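Local coordinates for protein beta-glucoside kinase (Listeria monocytogenes, PDB 4HTL) that catalyses the ATP-dependent phosphorylation of cellobiose to cellobiose-6'-phosphate and may also act as a transcriptional regulator of the cellobiose uptake operon, at residues L127-I139 / Y172-R184. Residues are numbered along the deposited sequence; the frame is centred on the assembly and turned at random.
Sequences LCLTIGTGIGGGI and YTLNETTTMLVLR
The turn of the beta hairpin formed by strands 126-131 and 135-141 rests on the short helix 174-177 and on the N-terminus of helix 180-191, and two direct hydrogen bonds fix the contact. In the first, Met180 N, in the opening turn of its helix, donates to Gly132 O at 2.8 Å. The N-H...O angle of 135° makes this a bent bond, with the donor somewhat tilted from the carbonyl plane. In the second, the amide oxygen of Asn175 receives the backbone N-H of Ile135, OD1 to N 3.2 Å, and the donor lies close to the extension of the amide C=O (173°).

Thr179 N-caps helix 180-191: its OG1 accepts from Val182 N over 3.0 Å. A chi1 of 71° tucks OG1 back over its own main chain, close to Val182 N, and turns CG2 to the hairpin, where it meets Gly134 CA and Ile135 CG1. The same OG1 donates to a water that in turn donates to Thr133 O and Asn175 O, so one solvent molecule ties the cap to both the turn and helix 174-177.

The paired strands belong to the central sheet of the C-terminal half of this ROK kinase, a member of the actin-like ATPase superfamily, and the turn approaches the nucleotide site: the Thr133 side chain lies about 7 Å from Gly13, a probable ATP-binding residue. Beyond the turn, along the strands, aliphatic groups make the contact. Ile135 points its side chain toward 172-184; CG1 packs on Leu174 CB at 4.2 Å, while the CD1 methyl reaches the backbone oxygen Thr178 O at 3.4 Å. Ile131 CG2 approaches that same carbonyl oxygen at 4.1 Å, and helix 212-236 supplies Ile225 against both Ile131 and Thr178.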
# COMPACT_ATOMS: atom_id res chain seq x y z
N LEU A 127 -7.89 6.29 -2.05
CA LEU A 127 -6.89 6.85 -1.19
C LEU A 127 -7.06 8.37 -1.10
O LEU A 127 -7.56 9.02 -2.00
CB LEU A 127 -5.49 6.56 -1.69
CG LEU A 127 -5.16 5.12 -2.11
CD1 LEU A 127 -3.75 5.02 -2.73
CD2 LEU A 127 -5.27 4.21 -0.86
N CYS A 128 -6.59 8.90 0.02
CA CYS A 128 -6.41 10.34 0.19
C CYS A 128 -4.91 10.66 0.40
O CYS A 128 -4.23 10.12 1.29
CB CYS A 128 -7.17 10.82 1.34
SG CYS A 128 -8.97 10.73 1.13
N LEU A 129 -4.43 11.59 -0.39
CA LEU A 129 -3.03 12.03 -0.35
C LEU A 129 -3.07 13.54 -0.06
O LEU A 129 -3.72 14.31 -0.76
CB LEU A 129 -2.38 11.74 -1.68
CG LEU A 129 -0.99 12.36 -1.94
CD1 LEU A 129 0.06 11.83 -0.96
CD2 LEU A 129 -0.59 12.17 -3.40
N THR A 130 -2.39 13.95 1.01
CA THR A 130 -2.35 15.37 1.45
C THR A 130 -0.93 15.86 1.31
O THR A 130 -0.04 15.28 1.88
CB THR A 130 -2.86 15.47 2.89
OG1 THR A 130 -4.20 14.88 2.95
CG2 THR A 130 -3.00 16.95 3.30
N ILE A 131 -0.73 16.96 0.58
CA ILE A 131 0.59 17.52 0.30
C ILE A 131 0.62 19.00 0.74
O ILE A 131 -0.05 19.84 0.19
CB ILE A 131 0.92 17.45 -1.18
CG1 ILE A 131 0.78 16.04 -1.73
CG2 ILE A 131 2.33 18.00 -1.48
CD1 ILE A 131 0.81 15.96 -3.26
N GLY A 132 1.38 19.27 1.79
CA GLY A 132 1.61 20.68 2.22
C GLY A 132 3.02 20.84 2.77
O GLY A 132 3.98 20.76 2.02
N THR A 133 3.14 21.09 4.07
CA THR A 133 4.42 21.11 4.73
C THR A 133 5.01 19.70 4.83
O THR A 133 6.23 19.53 4.74
CB THR A 133 4.34 21.80 6.11
OG1 THR A 133 3.47 21.07 6.97
CG2 THR A 133 3.83 23.22 5.93
N GLY A 134 4.14 18.71 5.04
CA GLY A 134 4.51 17.31 4.93
C GLY A 134 3.51 16.58 4.05
O GLY A 134 2.73 17.19 3.32
N ILE A 135 3.56 15.26 4.09
CA ILE A 135 2.67 14.42 3.33
C ILE A 135 1.86 13.58 4.29
O ILE A 135 2.39 13.01 5.25
CB ILE A 135 3.45 13.47 2.44
CG1 ILE A 135 4.41 14.24 1.52
CG2 ILE A 135 2.56 12.53 1.67
CD1 ILE A 135 3.77 14.93 0.39
N GLY A 136 0.57 13.52 4.03
CA GLY A 136 -0.37 12.65 4.74
C GLY A 136 -1.02 11.67 3.80
O GLY A 136 -1.13 11.92 2.62
N GLY A 137 -1.48 10.56 4.38
CA GLY A 137 -2.15 9.52 3.68
C GLY A 137 -3.26 8.93 4.49
O GLY A 137 -3.16 8.79 5.71
N GLY A 138 -4.30 8.54 3.77
CA GLY A 138 -5.36 7.64 4.27
C GLY A 138 -5.73 6.59 3.21
O GLY A 138 -5.72 6.85 1.99
N ILE A 139 -6.07 5.41 3.70
CA ILE A 139 -6.37 4.25 2.84
C ILE A 139 -7.77 3.72 3.14
O ILE A 139 -8.07 3.36 4.28
CB ILE A 139 -5.40 3.08 3.13
CG1 ILE A 139 -3.95 3.51 2.93
CG2 ILE A 139 -5.74 1.84 2.27
CD1 ILE A 139 -2.94 2.68 3.71
N TYR A 172 15.45 10.75 1.85
CA TYR A 172 15.17 10.25 0.50
C TYR A 172 13.68 9.93 0.28
O TYR A 172 13.28 9.34 -0.79
CB TYR A 172 16.04 9.03 0.22
CG TYR A 172 17.47 9.29 0.50
CD1 TYR A 172 18.26 10.01 -0.38
CD2 TYR A 172 18.04 8.91 1.73
CE1 TYR A 172 19.59 10.25 -0.11
CE2 TYR A 172 19.37 9.20 2.02
CZ TYR A 172 20.12 9.91 1.11
OH TYR A 172 21.49 10.14 1.36
N THR A 173 12.88 10.38 1.22
CA THR A 173 11.42 10.15 1.22
C THR A 173 10.65 11.40 0.83
O THR A 173 11.15 12.53 0.95
CB THR A 173 10.91 9.61 2.57
OG1 THR A 173 10.95 10.65 3.56
CG2 THR A 173 11.67 8.40 2.99
N LEU A 174 9.42 11.20 0.34
CA LEU A 174 8.54 12.31 -0.11
C LEU A 174 8.44 13.40 0.95
O LEU A 174 8.47 14.59 0.60
CB LEU A 174 7.15 11.81 -0.46
CG LEU A 174 7.04 10.91 -1.72
CD1 LEU A 174 5.66 10.23 -1.79
CD2 LEU A 174 7.37 11.70 -3.02
N ASN A 175 8.36 13.01 2.23
CA ASN A 175 8.29 14.00 3.33
C ASN A 175 9.38 15.04 3.27
O ASN A 175 9.18 16.17 3.75
CB ASN A 175 8.37 13.30 4.69
CG ASN A 175 7.02 12.77 5.17
OD1 ASN A 175 6.00 13.39 4.92
ND2 ASN A 175 7.03 11.67 5.93
N GLU A 176 10.57 14.61 2.86
CA GLU A 176 11.72 15.47 2.78
C GLU A 176 12.19 15.89 1.40
O GLU A 176 13.16 16.66 1.29
CB GLU A 176 12.88 14.88 3.61
CG GLU A 176 12.43 14.57 5.03
CD GLU A 176 13.54 14.18 6.01
OE1 GLU A 176 14.63 14.77 5.91
OE2 GLU A 176 13.27 13.31 6.90
N THR A 177 11.54 15.40 0.33
CA THR A 177 11.92 15.78 -1.04
C THR A 177 10.82 16.47 -1.83
O THR A 177 11.11 17.11 -2.84
CB THR A 177 12.29 14.51 -1.87
OG1 THR A 177 11.16 13.66 -2.04
CG2 THR A 177 13.42 13.74 -1.16
N THR A 178 9.56 16.25 -1.43
CA THR A 178 8.42 16.56 -2.27
C THR A 178 7.25 17.19 -1.50
O THR A 178 6.21 16.56 -1.28
CB THR A 178 8.00 15.31 -3.05
OG1 THR A 178 9.16 14.67 -3.62
CG2 THR A 178 6.96 15.58 -4.12
N THR A 179 7.45 18.43 -1.04
CA THR A 179 6.44 19.15 -0.25
C THR A 179 6.53 20.62 -0.60
O THR A 179 7.54 21.09 -1.17
CB THR A 179 6.63 19.00 1.28
OG1 THR A 179 7.78 19.72 1.71
CG2 THR A 179 6.79 17.49 1.70
N MSE A 180 5.49 21.36 -0.22
CA MSE A 180 5.50 22.81 -0.40
C MSE A 180 6.65 23.49 0.40
O MSE A 180 7.26 24.47 -0.07
CB MSE A 180 4.16 23.38 -0.01
CG MSE A 180 2.98 22.83 -0.88
SE MSE A 180 2.97 23.31 -2.78
CE MSE A 180 2.30 25.10 -2.52
N LEU A 181 6.94 22.96 1.59
CA LEU A 181 8.07 23.41 2.39
C LEU A 181 9.41 23.18 1.70
O LEU A 181 10.25 24.08 1.65
CB LEU A 181 8.08 22.77 3.77
CG LEU A 181 9.25 23.14 4.72
CD1 LEU A 181 9.43 24.66 4.92
CD2 LEU A 181 9.07 22.38 6.05
N VAL A 182 9.60 21.99 1.11
CA VAL A 182 10.83 21.68 0.42
C VAL A 182 10.99 22.67 -0.76
O VAL A 182 12.10 23.14 -1.02
CB VAL A 182 10.87 20.20 -0.05
CG1 VAL A 182 11.98 20.00 -1.09
CG2 VAL A 182 11.01 19.30 1.15
N LEU A 183 9.90 22.95 -1.49
CA LEU A 183 9.97 23.90 -2.58
C LEU A 183 10.50 25.25 -2.14
O LEU A 183 11.40 25.82 -2.80
CB LEU A 183 8.61 24.09 -3.25
CG LEU A 183 8.17 23.08 -4.29
CD1 LEU A 183 6.70 23.38 -4.67
CD2 LEU A 183 9.07 23.08 -5.55
N ARG A 184 9.98 25.74 -1.03
CA ARG A 184 10.43 27.03 -0.48
C ARG A 184 11.90 26.96 -0.04
O ARG A 184 12.68 27.87 -0.32
CB ARG A 184 9.52 27.50 0.65
CG ARG A 184 8.10 27.80 0.17
CD ARG A 184 7.16 28.04 1.34
NE ARG A 184 7.73 29.09 2.18
CZ ARG A 184 8.13 28.96 3.45
NH1 ARG A 184 7.93 27.83 4.13
NH2 ARG A 184 8.66 30.01 4.07
O HOH W 1 8.99 18.87 4.03
O HOH W 2 3.85 13.63 7.24